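Local coordinates for protein STU0660 (Streptococcus thermophilus, PDB 3ZTH) that takes part in CRISPR-mediated bacterial immunity as a large Csn2 protein and probably binds double-stranded DNA as a ring-shaped tetramer, at the interface of chains A and B and the interface of chains A and C. Coordinates in Å, arbitrary orientation; residue numbers count along the deposited sequence, not the author numbering. Chains: chain A/B/C, STU0660.

Contact 1: the interface of chains A and B. Residues chain A 342, 346; chain B 312, 315-316, 319, 331.
A:Leu346 and A:Leu342, from the C-terminal end of chain A, rest on one flank of helix 312-324 of chain B, and the contact between them is essentially aliphatic. A:Leu346, just past helix 339-345, is the more deeply inserted and spreads its two methyl branches over different neighbours. With CD1 anti to CA (chi2 180°), this branch of A:Leu346 extends away from the backbone and meets CD1 of B:Leu312 at 3.3 Å, a tight methyl-to-methyl approach. A:Leu346 CD1 also lies 3.9 Å from B:Ser315 CB, one turn further along the helix, while CG faces a methyl of B:Val316. A:Leu342 meets B:Leu312 from a different direction, about a right angle away from A:Leu346: A:Leu342 CB is 3.8 Å from B:Leu312 CG, and CG2 of B:Val316 also packs on this CB. B:Leu312 points its CG opposite the backbone N (chi1 -172°), which sets its forked end against both leucines of chain A, CD1 towards A:Leu346 and CG towards A:Leu342 CB.

Polar groups border the patch on the CD2 side of A:Leu346. A:Leu346 CD2 lies 3.5 Å from the amide ND2 of B:Asn319 and close to the carbonyl of B:Ile331. The amide is held by a pair of hydrogen bonds within chain B. The backbone N of B:Ile331 donates to B:Asn319 OD1 (2.6 Å), in the carbonyl plane and on a lone pair, and B:Asn319 ND2 donates back to O of B:Ile331 (3.3 Å). Bonded through both ends, the amide is fixed in rotation and ties the loop holding B:Ile331 to the helix, giving the methyl a firm wall. With its symmetry twin, the patch clasps the C-terminal regions of chains A and B together and probably helps stabilise that pair.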
ATOM      1  N   LEU A 342     -60.145 -40.243   4.595  1.00 54.32           N
ATOM      2  CA  LEU A 342     -58.849 -39.778   4.123  1.00 53.82           C
ATOM      3  C   LEU A 342     -57.844 -40.924   4.188  1.00 53.86           C
ATOM      4  O   LEU A 342     -57.003 -41.083   3.300  1.00 52.68           O
ATOM      5  CB  LEU A 342     -58.348 -38.602   4.964  1.00 52.99           C
ATOM      6  CG  LEU A 342     -59.216 -37.348   5.123  1.00 51.88           C
ATOM      7  CD1 LEU A 342     -58.335 -36.230   5.665  1.00 51.34           C
ATOM      8  CD2 LEU A 342     -59.820 -36.926   3.803  1.00 51.78           C
ATOM      9  N   LEU A 346     -55.898 -42.865   1.022  1.00 47.80           N
ATOM     10  CA  LEU A 346     -54.453 -43.025   0.942  1.00 50.64           C
ATOM     11  C   LEU A 346     -54.059 -44.484   0.702  1.00 53.43           C
ATOM     12  O   LEU A 346     -52.874 -44.810   0.633  1.00 54.14           O
ATOM     13  CB  LEU A 346     -53.777 -42.500   2.212  1.00 49.09           C
ATOM     14  CG  LEU A 346     -53.774 -40.976   2.389  1.00 49.88           C
ATOM     15  CD1 LEU A 346     -53.072 -40.600   3.683  1.00 48.35           C
ATOM     16  CD2 LEU A 346     -53.070 -40.323   1.209  1.00 49.89           C
TER
ATOM     17  N   LEU B 312     -52.393 -36.429   8.198  1.00 37.20           N
ATOM     18  CA  LEU B 312     -53.282 -37.111   7.276  1.00 38.19           C
ATOM     19  C   LEU B 312     -53.825 -36.177   6.184  1.00 38.07           C
ATOM     20  O   LEU B 312     -53.883 -36.555   5.014  1.00 36.55           O
ATOM     21  CB  LEU B 312     -54.426 -37.746   8.063  1.00 39.17           C
ATOM     22  CG  LEU B 312     -55.376 -38.678   7.315  1.00 43.48           C
ATOM     23  CD1 LEU B 312     -54.590 -39.712   6.529  1.00 45.99           C
ATOM     24  CD2 LEU B 312     -56.284 -39.368   8.317  1.00 46.18           C
ATOM     25  N   SER B 315     -51.126 -35.039   3.554  1.00 33.15           N
ATOM     26  CA  SER B 315     -50.800 -36.155   2.678  1.00 31.91           C
ATOM     27  C   SER B 315     -51.837 -36.294   1.568  1.00 32.89           C
ATOM     28  O   SER B 315     -51.480 -36.506   0.405  1.00 33.40           O
ATOM     29  CB  SER B 315     -50.731 -37.453   3.474  1.00 30.44           C
ATOM     30  OG  SER B 315     -49.737 -37.381   4.468  1.00 30.76           O
ATOM     31  N   VAL B 316     -53.117 -36.188   1.914  1.00 31.12           N
ATOM     32  CA  VAL B 316     -54.148 -36.297   0.890  1.00 32.19           C
ATOM     33  C   VAL B 316     -54.008 -35.164  -0.126  1.00 31.98           C
ATOM     34  O   VAL B 316     -54.020 -35.399  -1.336  1.00 32.73           O
ATOM     35  CB  VAL B 316     -55.557 -36.264   1.496  1.00 32.43           C
ATOM     36  CG1 VAL B 316     -56.603 -36.209   0.383  1.00 30.49           C
ATOM     37  CG2 VAL B 316     -55.769 -37.498   2.349  1.00 30.05           C
ATOM     38  N   ASN B 319     -51.133 -35.670  -2.483  1.00 29.95           N
ATOM     39  CA  ASN B 319     -51.496 -36.628  -3.515  1.00 31.23           C
ATOM     40  C   ASN B 319     -52.347 -36.034  -4.636  1.00 33.64           C
ATOM     41  O   ASN B 319     -52.084 -36.264  -5.825  1.00 32.24           O
ATOM     42  CB  ASN B 319     -52.226 -37.818  -2.878  1.00 31.72           C
ATOM     43  CG  ASN B 319     -51.264 -38.869  -2.332  1.00 32.16           C
ATOM     44  OD1 ASN B 319     -50.064 -38.632  -2.218  1.00 31.98           O
ATOM     45  ND2 ASN B 319     -51.795 -40.035  -1.988  1.00 32.86           N
ATOM     46  N   ILE B 331     -48.424 -40.607  -1.734  1.00 54.27           N
ATOM     47  CA  ILE B 331     -48.021 -40.995  -0.396  1.00 57.09           C
ATOM     48  C   ILE B 331     -48.871 -42.203  -0.022  1.00 61.16           C
ATOM     49  O   ILE B 331     -50.100 -42.165  -0.132  1.00 59.26           O
ATOM     50  CB  ILE B 331     -48.249 -39.855   0.598  1.00 57.09           C
ATOM     51  CG1 ILE B 331     -47.154 -38.802   0.418  1.00 58.61           C
ATOM     52  CG2 ILE B 331     -48.250 -40.384   2.014  1.00 57.51           C
ATOM     53  CD1 ILE B 331     -47.232 -37.649   1.393  1.00 59.66           C
TER

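Contact 2: the interface of chains A and C. Residues chain A 102, 105-106, 111, 155; chain C 125, 129, 133, 144.
This is a two-fold symmetric interface between copies of the protein, formed here by apolar side chains from helices 97-106, 109-130 and 151-157 of chain A and from helix 112-132, strand 140-146 and the loop residue C:Ile133 of chain C. It probably helps join subunits into the tetramer. C:Met129, modelled as selenomethionine, enters between the three helices of chain A and has much the largest hidden surface of the patch. Its chain runs extended as far as the selenium and then bends (chi3 79°), which turns the CE methyl towards A:Leu102 and A:Leu155. C:Met129 CE is 3.7 Å from A:Leu155 CD2 and 3.8 Å from A:Leu102 CD2. C:Met129 SE lies 3.7 Å from A:Val106 CG2, while the spacing of CE to that same methyl is too short to be reliable. Nearer the backbone of C:Met129, CG is met by CD1 of A:Ile111, whose side chain crosses it at about a right angle.

Other pairs close the pocket on its flanks. A:Ile111 sends its second branch, CG2, to CG2 of C:Ile125 one turn back on the same helix of chain C, the methyls meeting at 3.7 Å, so a single isoleucine spans two helical turns of the partner. On the opposite flank A:Leu102 and C:Leu144 reach towards each other tip to tip, with A:Leu102 CD2 also brushing CD1 of C:Ile133. Strand 140-146, which carries C:Leu144, thereby flanks the selenomethionine side chain. Just beyond the end of the chain C helix, A:Ile105 lies across C:Ile133 at about a right angle, and the terminal methyl CD1 of A:Ile105 sits 3.5 Å from C:Ile133 CG1.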
ATOM      1  N   LEU A 102      -0.198 -29.945  -0.976  1.00 48.36           N
ATOM      2  CA  LEU A 102       0.737 -29.824  -2.081  1.00 47.10           C
ATOM      3  C   LEU A 102       2.183 -29.739  -1.603  1.00 50.06           C
ATOM      4  O   LEU A 102       3.097 -30.123  -2.328  1.00 50.22           O
ATOM      5  CB  LEU A 102       0.394 -28.608  -2.933  1.00 43.08           C
ATOM      6  CG  LEU A 102      -0.935 -28.690  -3.678  1.00 41.83           C
ATOM      7  CD1 LEU A 102      -1.167 -27.400  -4.440  1.00 41.34           C
ATOM      8  CD2 LEU A 102      -0.928 -29.875  -4.628  1.00 41.28           C
ATOM      9  N   ILE A 105       3.429 -33.275  -1.345  1.00 59.22           N
ATOM     10  CA  ILE A 105       3.588 -33.866  -2.668  1.00 61.21           C
ATOM     11  C   ILE A 105       4.811 -33.350  -3.408  1.00 63.25           C
ATOM     12  O   ILE A 105       5.576 -34.128  -3.968  1.00 64.10           O
ATOM     13  CB  ILE A 105       2.338 -33.607  -3.548  1.00 61.20           C
ATOM     14  CG1 ILE A 105       1.198 -34.532  -3.114  1.00 60.54           C
ATOM     15  CG2 ILE A 105       2.673 -33.802  -5.027  1.00 61.35           C
ATOM     16  CD1 ILE A 105      -0.016 -34.460  -4.008  1.00 61.29           C
ATOM     17  N   VAL A 106       4.983 -32.034  -3.412  1.00 66.12           N
ATOM     18  CA  VAL A 106       6.106 -31.403  -4.092  1.00 68.68           C
ATOM     19  C   VAL A 106       7.433 -31.845  -3.498  1.00 70.46           C
ATOM     20  O   VAL A 106       8.450 -31.896  -4.188  1.00 71.26           O
ATOM     21  CB  VAL A 106       6.005 -29.871  -4.007  1.00 68.87           C
ATOM     22  CG1 VAL A 106       7.209 -29.232  -4.658  1.00 70.15           C
ATOM     23  CG2 VAL A 106       4.746 -29.404  -4.701  1.00 69.43           C
ATOM     24  N   ILE A 111      11.208 -34.469  -7.723  1.00 77.33           N
ATOM     25  CA  ILE A 111      10.896 -33.082  -8.072  1.00 75.53           C
ATOM     26  C   ILE A 111      12.013 -32.119  -7.693  1.00 74.19           C
ATOM     27  O   ILE A 111      12.425 -31.286  -8.502  1.00 74.37           O
ATOM     28  CB  ILE A 111       9.604 -32.608  -7.378  1.00 76.08           C
ATOM     29  CG1 ILE A 111       8.435 -33.502  -7.792  1.00 76.11           C
ATOM     30  CG2 ILE A 111       9.319 -31.157  -7.740  1.00 76.13           C
ATOM     31  CD1 ILE A 111       7.133 -33.144  -7.125  1.00 77.56           C
ATOM     32  N   LEU A 155       4.716 -22.864  -6.584  1.00 45.14           N
ATOM     33  CA  LEU A 155       3.333 -23.232  -6.339  1.00 45.89           C
ATOM     34  C   LEU A 155       2.464 -21.995  -6.156  1.00 46.87           C
ATOM     35  O   LEU A 155       1.288 -21.993  -6.520  1.00 47.52           O
ATOM     36  CB  LEU A 155       3.235 -24.120  -5.092  1.00 44.21           C
ATOM     37  CG  LEU A 155       3.793 -25.536  -5.244  1.00 42.13           C
ATOM     38  CD1 LEU A 155       3.703 -26.280  -3.930  1.00 41.43           C
ATOM     39  CD2 LEU A 155       3.011 -26.258  -6.315  1.00 41.62           C
TER
ATOM     40  N   ILE C 125       7.747 -30.710 -13.636  1.00 58.60           N
ATOM     41  CA  ILE C 125       7.311 -30.710 -12.247  1.00 56.89           C
ATOM     42  C   ILE C 125       5.798 -30.875 -12.200  1.00 55.94           C
ATOM     43  O   ILE C 125       5.273 -31.561 -11.326  1.00 55.61           O
ATOM     44  CB  ILE C 125       7.716 -29.409 -11.528  1.00 56.43           C
ATOM     45  CG1 ILE C 125       9.243 -29.333 -11.435  1.00 56.49           C
ATOM     46  CG2 ILE C 125       7.097 -29.365 -10.136  1.00 54.00           C
ATOM     47  CD1 ILE C 125       9.769 -28.080 -10.767  1.00 57.33           C
HETATM   48  N   MSE C 129       3.836 -34.013 -10.455  1.00 58.56           N
HETATM   49  CA  MSE C 129       2.890 -33.734  -9.385  1.00 59.52           C
HETATM   50  C   MSE C 129       1.538 -34.325  -9.712  1.00 57.85           C
HETATM   51  O   MSE C 129       0.893 -34.923  -8.853  1.00 56.47           O
HETATM   52  CB  MSE C 129       2.737 -32.236  -9.175  1.00 63.02           C
HETATM   53  CG  MSE C 129       3.884 -31.595  -8.442  1.00 69.12           C
HETATM   54 SE   MSE C 129       3.506 -29.725  -8.177  1.00 79.02          SE
HETATM   55  CE  MSE C 129       2.305 -29.879  -6.664  1.00 76.43           C
ATOM     56  N   ILE C 133      -0.554 -36.677  -7.492  1.00 62.70           N
ATOM     57  CA  ILE C 133      -1.827 -36.081  -7.120  1.00 60.93           C
ATOM     58  C   ILE C 133      -2.851 -37.087  -7.604  1.00 59.74           C
ATOM     59  O   ILE C 133      -2.866 -37.466  -8.776  1.00 59.99           O
ATOM     60  CB  ILE C 133      -2.074 -34.739  -7.817  1.00 61.48           C
ATOM     61  CG1 ILE C 133      -1.171 -33.667  -7.205  1.00 61.00           C
ATOM     62  CG2 ILE C 133      -3.546 -34.355  -7.688  1.00 61.44           C
ATOM     63  CD1 ILE C 133      -1.357 -32.296  -7.816  1.00 61.70           C
ATOM     64  N   LEU C 144      -3.070 -29.800 -11.513  1.00 44.36           N
ATOM     65  CA  LEU C 144      -2.422 -28.503 -11.547  1.00 45.58           C
ATOM     66  C   LEU C 144      -1.868 -28.198 -12.926  1.00 47.09           C
ATOM     67  O   LEU C 144      -1.309 -29.065 -13.592  1.00 47.04           O
ATOM     68  CB  LEU C 144      -1.290 -28.459 -10.520  1.00 44.48           C
ATOM     69  CG  LEU C 144      -1.711 -28.530  -9.049  1.00 45.13           C
ATOM     70  CD1 LEU C 144      -0.485 -28.672  -8.171  1.00 44.33           C
ATOM     71  CD2 LEU C 144      -2.480 -27.274  -8.678  1.00 43.78           C
TER

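The C-alpha centres of contact 1 and contact 2 lie about 58 Å apart, and the two patches have no residue in common. Chain A takes part in both: in contact 1 with its C-terminal helix 339-345 and the residue just past it, set against helix 312-324 of the partner, in contact 2 with helices from the middle of the sequence. One subunit can therefore bind two different neighbours at once. Since each interface has its own two-fold symmetry, alternating the two kinds could close four copies into a ring, consistent with the deposited tetramer. Such a ring would suit the encircling of DNA expected of Csn2 proteins, although no DNA is present here.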